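Local structure of hydrogen peroxide-inducible genes activator (Corynebacterium glutamicum, 6G1D) at residues 239-244 with 251-256; 198-203 with 211-216; 108-113 with 278-283. The protein probably senses hydrogen peroxide as an OxyR-type transcription factor of the LysR family and activates peroxide-inducible genes. The protein carries 1 engineered substitution. All coordinates share one frame; numbering follows the deposited sequence.

Interaction 1: residues 239-244 with 251-256; sequences TVMQLV and TLVPIS
Thr251 and Val253 meet Val240, Met241 and Val244 where helix 237-245 lies against one face of strand 251-254, an edge strand of the mixed sheet within this chain, in a LysR-family regulatory domain, a fold related to the periplasmic binding proteins. Helix and strand run roughly antiparallel, their short axes at 142° and 10.1 Å apart at closest approach. Away from the strand, Thr239 OG1 hydrogen-bonds with Ser236 OG and with Glu135 of the second subunit. Thr251 illustrates how a small side chain can serve two environments. Thr251 CB lies 3.8 Å from Val240 CG1. From there OG1 is sent anti to the backbone N (chi1 -159°), where it hydrogen-bonds to the backbone O of Leu201, so this buried hydroxyl is satisfied by the main chain. CG2 is thereby left between the backbone N and the carbonyl carbon, and it takes up the apolar half of the contact. Thr251 CG2 touches Val240 CG1 at 3.7 Å, while Val244 CG2 lies more loosely on its helix side, 4.3 Å from Thr251 CG2. The Met241 chain, bent at chi2 and chi3, comes in at about a right angle to Thr251 and brings its methyl down between the two strand residues. Met241 CE is 3.6 Å from Val253 CG1 but only 3.4 Å from Thr251 CG2, closer than carbon atoms usually pack.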
loop_
_atom_site.group_PDB
_atom_site.type_symbol
_atom_site.label_atom_id
_atom_site.label_comp_id
_atom_site.label_asym_id
_atom_site.label_seq_id
_atom_site.Cartn_x
_atom_site.Cartn_y
_atom_site.Cartn_z
ATOM N N THR B 239 0.990 -21.465 -3.435
ATOM C CA THR B 239 0.697 -21.050 -4.816
ATOM C C THR B 239 1.733 -21.601 -5.786
ATOM O O THR B 239 1.378 -22.095 -6.839
ATOM C CB THR B 239 0.574 -19.529 -4.932
ATOM O OG1 THR B 239 -0.552 -19.121 -4.163
ATOM C CG2 THR B 239 0.391 -19.087 -6.375
ATOM N N VAL B 240 2.998 -21.577 -5.409
ATOM C CA VAL B 240 4.045 -22.114 -6.270
ATOM C C VAL B 240 3.779 -23.626 -6.517
ATOM O O VAL B 240 3.895 -24.078 -7.652
ATOM C CB VAL B 240 5.454 -21.881 -5.680
ATOM C CG1 VAL B 240 6.562 -22.587 -6.459
ATOM C CG2 VAL B 240 5.728 -20.365 -5.677
ATOM N N MET B 241 3.383 -24.366 -5.487
ATOM C CA MET B 241 3.123 -25.799 -5.622
ATOM C C MET B 241 2.000 -26.062 -6.617
ATOM O O MET B 241 2.106 -26.985 -7.403
ATOM C CB MET B 241 2.774 -26.439 -4.278
ATOM C CG MET B 241 3.904 -26.454 -3.252
ATOM S SD MET B 241 5.443 -27.286 -3.696
ATOM C CE MET B 241 6.485 -25.898 -3.989
ATOM N N GLN B 242 0.964 -25.232 -6.640
ATOM C CA GLN B 242 -0.104 -25.385 -7.618
ATOM C C GLN B 242 0.409 -25.157 -9.041
ATOM O O GLN B 242 -0.019 -25.830 -9.989
ATOM C CB GLN B 242 -1.292 -24.442 -7.351
ATOM C CG GLN B 242 -1.854 -24.364 -5.936
ATOM C CD GLN B 242 -2.385 -25.723 -5.414
ATOM O OE1 GLN B 242 -1.759 -26.757 -5.610
ATOM N NE2 GLN B 242 -3.555 -25.719 -4.781
ATOM N N LEU B 243 1.318 -24.207 -9.195
ATOM C CA LEU B 243 1.927 -23.925 -10.521
ATOM C C LEU B 243 2.786 -25.104 -10.946
ATOM O O LEU B 243 2.782 -25.464 -12.116
ATOM C CB LEU B 243 2.733 -22.603 -10.519
ATOM C CG LEU B 243 1.884 -21.398 -10.103
ATOM C CD1 LEU B 243 2.717 -20.140 -9.982
ATOM C CD2 LEU B 243 0.740 -21.110 -11.060
ATOM N N VAL B 244 3.510 -25.703 -9.994
ATOM C CA VAL B 244 4.360 -26.857 -10.280
ATOM C C VAL B 244 3.495 -28.042 -10.700
ATOM O O VAL B 244 3.816 -28.714 -11.691
ATOM C CB VAL B 244 5.260 -27.232 -9.085
ATOM C CG1 VAL B 244 5.971 -28.556 -9.350
ATOM C CG2 VAL B 244 6.286 -26.153 -8.800
ATOM N N THR B 251 10.563 -25.990 -8.505
ATOM C CA THR B 251 11.102 -25.103 -7.468
ATOM C C THR B 251 11.964 -25.840 -6.460
ATOM O O THR B 251 12.179 -27.048 -6.573
ATOM C CB THR B 251 9.968 -24.273 -6.809
ATOM O OG1 THR B 251 10.500 -23.092 -6.174
ATOM C CG2 THR B 251 9.197 -25.109 -5.800
ATOM N N LEU B 252 12.520 -25.075 -5.528
ATOM C CA LEU B 252 13.196 -25.637 -4.352
ATOM C C LEU B 252 12.478 -25.138 -3.091
ATOM O O LEU B 252 12.089 -23.987 -3.029
ATOM C CB LEU B 252 14.663 -25.283 -4.290
ATOM C CG LEU B 252 15.630 -26.025 -5.217
ATOM C CD1 LEU B 252 15.412 -25.677 -6.693
ATOM C CD2 LEU B 252 17.067 -25.780 -4.833
ATOM N N VAL B 253 12.274 -26.030 -2.133
ATOM C CA VAL B 253 11.691 -25.657 -0.852
ATOM C C VAL B 253 12.571 -26.171 0.294
ATOM O O VAL B 253 13.342 -27.121 0.143
ATOM C CB VAL B 253 10.242 -26.130 -0.681
ATOM C CG1 VAL B 253 9.382 -25.580 -1.807
ATOM C CG2 VAL B 253 10.146 -27.648 -0.571
ATOM N N PRO B 254 12.471 -25.520 1.458
ATOM C CA PRO B 254 13.167 -26.058 2.635
ATOM C C PRO B 254 12.546 -27.362 3.066
ATOM O O PRO B 254 11.334 -27.517 2.934
ATOM C CB PRO B 254 12.926 -24.993 3.709
ATOM C CG PRO B 254 12.357 -23.822 2.987
ATOM C CD PRO B 254 11.692 -24.309 1.773
ATOM N N ILE B 255 13.346 -28.296 3.576
ATOM C CA ILE B 255 12.812 -29.604 3.936
ATOM C C ILE B 255 11.696 -29.602 4.989
ATOM O O ILE B 255 10.822 -30.462 4.951
ATOM C CB ILE B 255 13.885 -30.619 4.323
ATOM C CG1 ILE B 255 14.745 -30.165 5.509
ATOM C CG2 ILE B 255 14.728 -30.987 3.087
ATOM C CD1 ILE B 255 15.494 -31.348 6.097
ATOM N N SER B 256 11.682 -28.623 5.884
ATOM C CA SER B 256 10.582 -28.511 6.865
ATOM C C SER B 256 9.249 -28.279 6.198
ATOM O O SER B 256 8.231 -28.606 6.774
ATOM C CB SER B 256 10.837 -27.415 7.916
ATOM O OG SER B 256 10.847 -26.126 7.312
#

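Interaction 2: residues 198-203 with 211-216; sequences LDLLLL and DQIVDL
Leu202 meets Ile213 methyl to methyl: Leu202 CD2 lies 3.5 Å from Ile213 CD1 and 3.7 Å from Ile213 CG2, so one leucine branch rests against both arms of the isoleucine. The two side chains slide past each other in opposite directions. The other branch, Leu202 CD1, lies across Val214, 4.1 Å from Val214 CG2, the two chains at about a right angle, while Leu200 CD1 approaches Ile213 CG2 from further up the loop at 4.1 Å. Ile213 was modelled in two conformations, and its distances here apply to one of them. Its CG1 is anti to the carbonyl carbon (chi1 -57°), which leaves CG2 facing the two leucines. Behind this first shell, the extended course of 198-203 turns alternate residues to opposite sides: Leu200 and Leu202 go to helix 208-219, whereas Leu201 packs on Val240 and Leu243 of helix 237-245. Backbone hydrogen bonds between Asp199 and Ser250 and between Leu201 and Ser250 hold the loop in place. Leu252 of strand 251-254 adds a further apolar wall, touching Leu200, Ile213 and Leu216. Helix, loop and edge strand thus pack their aliphatic side chains together, partly open to solvent, in the alpha/beta regulatory domain of a LysR-type regulator.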
loop_
_atom_site.group_PDB
_atom_site.type_symbol
_atom_site.label_atom_id
_atom_site.label_comp_id
_atom_site.label_asym_id
_atom_site.label_seq_id
_atom_site.Cartn_x
_atom_site.Cartn_y
_atom_site.Cartn_z
ATOM N N LEU B 198 15.921 -26.614 -15.300
ATOM C CA LEU B 198 14.634 -26.334 -14.661
ATOM C C LEU B 198 14.160 -24.963 -15.060
ATOM O O LEU B 198 14.967 -24.038 -15.207
ATOM C CB LEU B 198 14.769 -26.391 -13.125
ATOM C CG LEU B 198 15.263 -27.743 -12.606
ATOM C CD1 LEU B 198 15.436 -27.740 -11.108
ATOM C CD2 LEU B 198 14.296 -28.832 -12.995
ATOM N N ASP B 199 12.847 -24.824 -15.243
ATOM C CA ASP B 199 12.220 -23.506 -15.268
ATOM C C ASP B 199 11.833 -23.224 -13.832
ATOM O O ASP B 199 10.793 -23.703 -13.386
ATOM C CB ASP B 199 10.988 -23.485 -16.192
ATOM C CG ASP B 199 11.364 -23.648 -17.659
ATOM O OD1 ASP B 199 10.664 -24.411 -18.349
ATOM O OD2 ASP B 199 12.375 -23.046 -18.116
ATOM N N LEU B 200 12.665 -22.467 -13.132
ATOM C CA LEU B 200 12.439 -22.204 -11.714
ATOM C C LEU B 200 11.313 -21.219 -11.504
ATOM O O LEU B 200 11.299 -20.161 -12.129
ATOM C CB LEU B 200 13.718 -21.693 -11.041
ATOM C CG LEU B 200 14.859 -22.686 -10.996
ATOM C CD1 LEU B 200 16.110 -21.946 -10.496
ATOM C CD2 LEU B 200 14.485 -23.885 -10.110
ATOM N N LEU B 201 10.363 -21.579 -10.639
ATOM C CA LEU B 201 9.326 -20.658 -10.155
ATOM C C LEU B 201 9.732 -20.300 -8.758
ATOM O O LEU B 201 9.840 -21.171 -7.888
ATOM C CB LEU B 201 7.952 -21.316 -10.138
ATOM C CG LEU B 201 7.497 -21.874 -11.464
ATOM C CD1 LEU B 201 6.336 -22.840 -11.334
ATOM C CD2 LEU B 201 7.084 -20.745 -12.372
ATOM N N LEU B 202 9.942 -19.020 -8.530
ATOM C CA LEU B 202 10.451 -18.501 -7.261
ATOM C C LEU B 202 9.428 -17.547 -6.665
ATOM O O LEU B 202 8.586 -16.947 -7.360
ATOM C CB LEU B 202 11.775 -17.766 -7.468
ATOM C CG LEU B 202 12.902 -18.586 -8.145
ATOM C CD1 LEU B 202 14.152 -17.764 -8.378
ATOM C CD2 LEU B 202 13.250 -19.800 -7.297
ATOM N N LEU B 203 9.508 -17.414 -5.344
ATOM C CA LEU B 203 8.807 -16.364 -4.657
ATOM C C LEU B 203 9.438 -15.032 -5.142
ATOM O O LEU B 203 10.566 -15.037 -5.671
ATOM C CB LEU B 203 8.999 -16.544 -3.169
ATOM C CG LEU B 203 8.402 -17.794 -2.533
ATOM C CD1 LEU B 203 8.798 -17.854 -1.054
ATOM C CD2 LEU B 203 6.893 -17.856 -2.778
ATOM N N ASP B 211 16.423 -15.231 -2.998
ATOM C CA ASP B 211 17.835 -14.874 -3.075
ATOM C C ASP B 211 18.734 -16.084 -2.889
ATOM O O ASP B 211 19.767 -16.194 -3.526
ATOM C CB ASP B 211 18.200 -13.822 -2.013
ATOM C CG ASP B 211 17.311 -12.554 -2.083
ATOM O OD1 ASP B 211 16.882 -12.175 -3.199
ATOM O OD2 ASP B 211 17.053 -11.937 -1.009
ATOM N N GLN B 212 18.344 -16.995 -2.006
ATOM C CA GLN B 212 19.151 -18.182 -1.767
ATOM C C GLN B 212 19.197 -19.130 -2.963
ATOM O O GLN B 212 20.256 -19.713 -3.243
ATOM C CB GLN B 212 18.671 -18.904 -0.514
ATOM C CG GLN B 212 18.969 -18.117 0.757
ATOM C CD GLN B 212 18.049 -18.457 1.909
ATOM O OE1 GLN B 212 17.157 -19.301 1.779
ATOM N NE2 GLN B 212 18.248 -17.794 3.041
ATOM N N ILE B 213 18.040 -19.298 -3.576
ATOM C CA ILE B 213 17.983 -20.075 -4.841
ATOM C C ILE B 213 18.817 -19.458 -6.099
ATOM O O ILE B 213 19.680 -20.012 -6.862
ATOM C CB ILE B 213 16.549 -20.407 -5.254
ATOM C CG1 ILE B 213 15.856 -21.170 -4.134
ATOM C CG2 ILE B 213 16.534 -21.226 -6.527
ATOM C CD1 ILE B 213 14.378 -21.346 -4.352
ATOM N N VAL B 214 18.667 -18.128 -6.118
ATOM C CA VAL B 214 19.476 -17.393 -7.092
ATOM C C VAL B 214 20.961 -17.588 -6.825
ATOM O O VAL B 214 21.699 -17.827 -7.761
ATOM C CB VAL B 214 19.105 -15.893 -7.125
ATOM C CG1 VAL B 214 20.159 -15.040 -7.861
ATOM C CG2 VAL B 214 17.704 -15.728 -7.744
ATOM N N ASP B 215 21.407 -17.538 -5.569
ATOM C CA ASP B 215 22.835 -17.744 -5.249
ATOM C C ASP B 215 23.316 -19.152 -5.583
ATOM O O ASP B 215 24.487 -19.350 -5.962
ATOM C CB ASP B 215 23.141 -17.460 -3.772
ATOM C CG ASP B 215 24.642 -17.510 -3.469
ATOM O OD1 ASP B 215 25.111 -18.308 -2.600
ATOM O OD2 ASP B 215 25.360 -16.759 -4.163
ATOM N N LEU B 216 22.424 -20.133 -5.423
ATOM C CA LEU B 216 22.742 -21.500 -5.769
ATOM C C LEU B 216 23.020 -21.617 -7.273
ATOM O O LEU B 216 23.971 -22.295 -7.691
ATOM C CB LEU B 216 21.583 -22.406 -5.377
ATOM C CG LEU B 216 21.724 -23.835 -4.959
ATOM C CD1 LEU B 216 22.903 -23.984 -4.013
ATOM C CD2 LEU B 216 20.419 -24.213 -4.256
#

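Interaction 3: residues 108-113 with 278-283; sequences PTAAPY and ANRRIG. With SO4 (sulfate ion), chain M.
Arg280 grips a single residue, Thr109, end-on with two nitrogens, one taking its side chain and the other its backbone. Arg280 NH1 donates to Thr109 OG1 at 2.8 Å, and Arg280 NH2 to Thr109 O at 2.9 Å with a nearly straight N-H...O angle of 162°. Both acceptors lie close to the guanidinium plane, yet NH2 stands 49° above the carbonyl plane of Thr109 and so misses the lone pairs. Reaching that far requires the full length of the arginine: CG sits between the backbone N and the carbonyl carbon (chi1 62°), and the chain is extended from there to NE. Ile282 CD1 lies 3.6 Å above one face of the guanidinium, and Ala110 CB comes within 3.9 Å of Arg280 NH2. A salt bridge from NH2 to Glu172 gives the buried charge a carboxylate partner and probably limits its rotation. In the LysR regulatory domain, two alpha/beta lobes enclose a cleft that receives the signal, and here a sulfate, probably from the crystallisation liquor, occupies a site beside Thr109. Thr109 N donates to sulfate O1 at 2.9 Å. OG1 also points at O1, although the modelled separation is too short to be taken literally. The sulfate is further held by His207 ND1 and, at the start of helix 208-219, by the backbone N of Leu209 and of Ser208, evidently the engineered residue in place of the peroxidatic cysteine. It thus lies at the site of that cysteine, consistent with the pocket where peroxide reacts. Pro108 CD lies 3.3 Å from sulfate O4. Beyond Ala110 the chain enters helix 111-125, where Pro112 O accepts a hydrogen bond from Gln242 NE2 of the second subunit.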
loop_
_atom_site.group_PDB
_atom_site.type_symbol
_atom_site.label_atom_id
_atom_site.label_comp_id
_atom_site.label_asym_id
_atom_site.label_seq_id
_atom_site.Cartn_x
_atom_site.Cartn_y
_atom_site.Cartn_z
ATOM N N PRO B 108 8.304 -16.081 6.461
ATOM C CA PRO B 108 7.157 -16.880 6.018
ATOM C C PRO B 108 7.463 -18.286 5.499
ATOM O O PRO B 108 6.565 -19.127 5.503
ATOM C CB PRO B 108 6.549 -16.057 4.877
ATOM C CG PRO B 108 7.155 -14.717 4.940
ATOM C CD PRO B 108 8.384 -14.775 5.765
ATOM N N THR B 109 8.687 -18.525 5.030
ATOM C CA THR B 109 9.082 -19.847 4.570
ATOM C C THR B 109 9.675 -20.729 5.675
ATOM O O THR B 109 10.175 -21.801 5.369
ATOM C CB THR B 109 10.077 -19.782 3.377
ATOM O OG1 THR B 109 11.332 -19.253 3.808
ATOM C CG2 THR B 109 9.484 -18.956 2.236
ATOM N N ALA B 110 9.675 -20.251 6.922
ATOM C CA ALA B 110 9.940 -21.096 8.079
ATOM C C ALA B 110 8.747 -21.225 9.025
ATOM O O ALA B 110 8.501 -22.329 9.542
ATOM C CB ALA B 110 11.150 -20.601 8.834
ATOM N N ALA B 111 7.990 -20.133 9.217
ATOM C CA ALA B 111 6.935 -20.057 10.237
ATOM C C ALA B 111 5.930 -21.224 10.299
ATOM O O ALA B 111 5.822 -21.880 11.300
ATOM C CB ALA B 111 6.157 -18.749 10.083
ATOM N N PRO B 112 5.190 -21.472 9.200
ATOM C CA PRO B 112 4.149 -22.477 9.289
ATOM C C PRO B 112 4.691 -23.877 9.584
ATOM O O PRO B 112 3.949 -24.700 10.082
ATOM C CB PRO B 112 3.467 -22.382 7.925
ATOM C CG PRO B 112 4.517 -21.776 7.019
ATOM C CD PRO B 112 5.248 -20.827 7.872
ATOM N N TYR B 113 5.969 -24.122 9.321
ATOM C CA TYR B 113 6.567 -25.442 9.394
ATOM C C TYR B 113 7.245 -25.690 10.730
ATOM O O TYR B 113 7.326 -26.837 11.187
ATOM C CB TYR B 113 7.533 -25.633 8.232
ATOM C CG TYR B 113 6.970 -25.126 6.932
ATOM C CD1 TYR B 113 7.676 -24.233 6.174
ATOM C CD2 TYR B 113 5.704 -25.498 6.484
ATOM C CE1 TYR B 113 7.145 -23.708 4.988
ATOM C CE2 TYR B 113 5.185 -25.009 5.304
ATOM C CZ TYR B 113 5.927 -24.084 4.576
ATOM O OH TYR B 113 5.456 -23.547 3.404
ATOM N N ALA B 278 23.363 -27.421 -0.517
ATOM C CA ALA B 278 22.197 -26.654 -0.905
ATOM C C ALA B 278 21.298 -26.539 0.311
ATOM O O ALA B 278 20.419 -27.403 0.547
ATOM C CB ALA B 278 21.482 -27.360 -2.083
ATOM N N ASN B 279 21.536 -25.499 1.094
ATOM C CA ASN B 279 20.846 -25.333 2.372
ATOM C C ASN B 279 20.740 -23.837 2.752
ATOM O O ASN B 279 21.267 -22.994 2.046
ATOM C CB ASN B 279 21.561 -26.196 3.458
ATOM C CG ASN B 279 22.960 -25.718 3.771
ATOM O OD1 ASN B 279 23.360 -24.629 3.414
ATOM N ND2 ASN B 279 23.713 -26.557 4.452
ATOM N N ARG B 280 20.050 -23.528 3.840
ATOM C CA ARG B 280 20.063 -22.164 4.412
ATOM C C ARG B 280 20.403 -22.279 5.878
ATOM O O ARG B 280 20.081 -23.301 6.511
ATOM C CB ARG B 280 18.724 -21.488 4.236
ATOM C CG ARG B 280 17.576 -22.181 4.938
ATOM C CD ARG B 280 16.301 -21.463 4.694
ATOM N NE ARG B 280 15.179 -22.110 5.348
ATOM C CZ ARG B 280 13.933 -21.665 5.271
ATOM N NH1 ARG B 280 13.647 -20.564 4.568
ATOM N NH2 ARG B 280 12.970 -22.311 5.899
ATOM N N ARG B 281 21.081 -21.265 6.413
ATOM C CA ARG B 281 21.393 -21.214 7.838
ATOM C C ARG B 281 20.345 -20.363 8.523
ATOM O O ARG B 281 20.209 -19.174 8.203
ATOM C CB ARG B 281 22.808 -20.679 8.082
ATOM C CG ARG B 281 23.150 -20.561 9.566
ATOM C CD ARG B 281 24.632 -20.687 9.806
ATOM N NE ARG B 281 25.072 -22.087 9.834
ATOM C CZ ARG B 281 26.345 -22.481 9.755
ATOM N NH1 ARG B 281 27.328 -21.623 9.527
ATOM N NH2 ARG B 281 26.616 -23.786 9.817
ATOM N N ILE B 282 19.607 -20.971 9.440
ATOM C CA ILE B 282 18.586 -20.299 10.213
ATOM C C ILE B 282 19.162 -19.948 11.575
ATOM O O ILE B 282 19.980 -20.696 12.149
ATOM C CB ILE B 282 17.347 -21.198 10.377
ATOM C CG1 ILE B 282 16.710 -21.457 9.033
ATOM C CG2 ILE B 282 16.310 -20.547 11.284
ATOM C CD1 ILE B 282 16.175 -20.213 8.308
ATOM N N GLY B 283 18.753 -18.786 12.060
ATOM C CA GLY B 283 19.274 -18.223 13.301
ATOM C C GLY B 283 18.232 -17.390 14.022
ATOM O O GLY B 283 17.192 -16.990 13.447
HETATM S S SO4 M . 11.333 -15.789 3.349
HETATM O O1 SO4 M . 11.071 -16.994 4.466
HETATM O O2 SO4 M . 12.154 -14.377 3.845
HETATM O O3 SO4 M . 12.146 -16.614 2.150
HETATM O O4 SO4 M . 9.839 -15.355 2.906
#

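Overall arrangement
All three contacts belong to the LysR regulatory domain, and their centres lie about 11 to 15 Å apart. Along the chain, interaction 2 closes before interaction 1 opens, and both fall within the long excursion that interaction 3 bridges. Interactions 1 and 3 reach the same mixed sheet, through edge strand 251-254 and strand 267-287; interaction 2 joins the loop 198-203 to helix 208-219, packed against strand 251-254. They are in direct touch: Leu252 CD2 is 3.7 Å from Leu216 CD2, Pro254 CG 3.3 Å from Arg280 NH2, and Leu203 CD1 3.5 Å from Thr109 CG2. Interactions 1 and 3 also touch the second subunit, so the sulfate site and the subunit interface are close neighbours, consistent with a sensor that reports through its assembly.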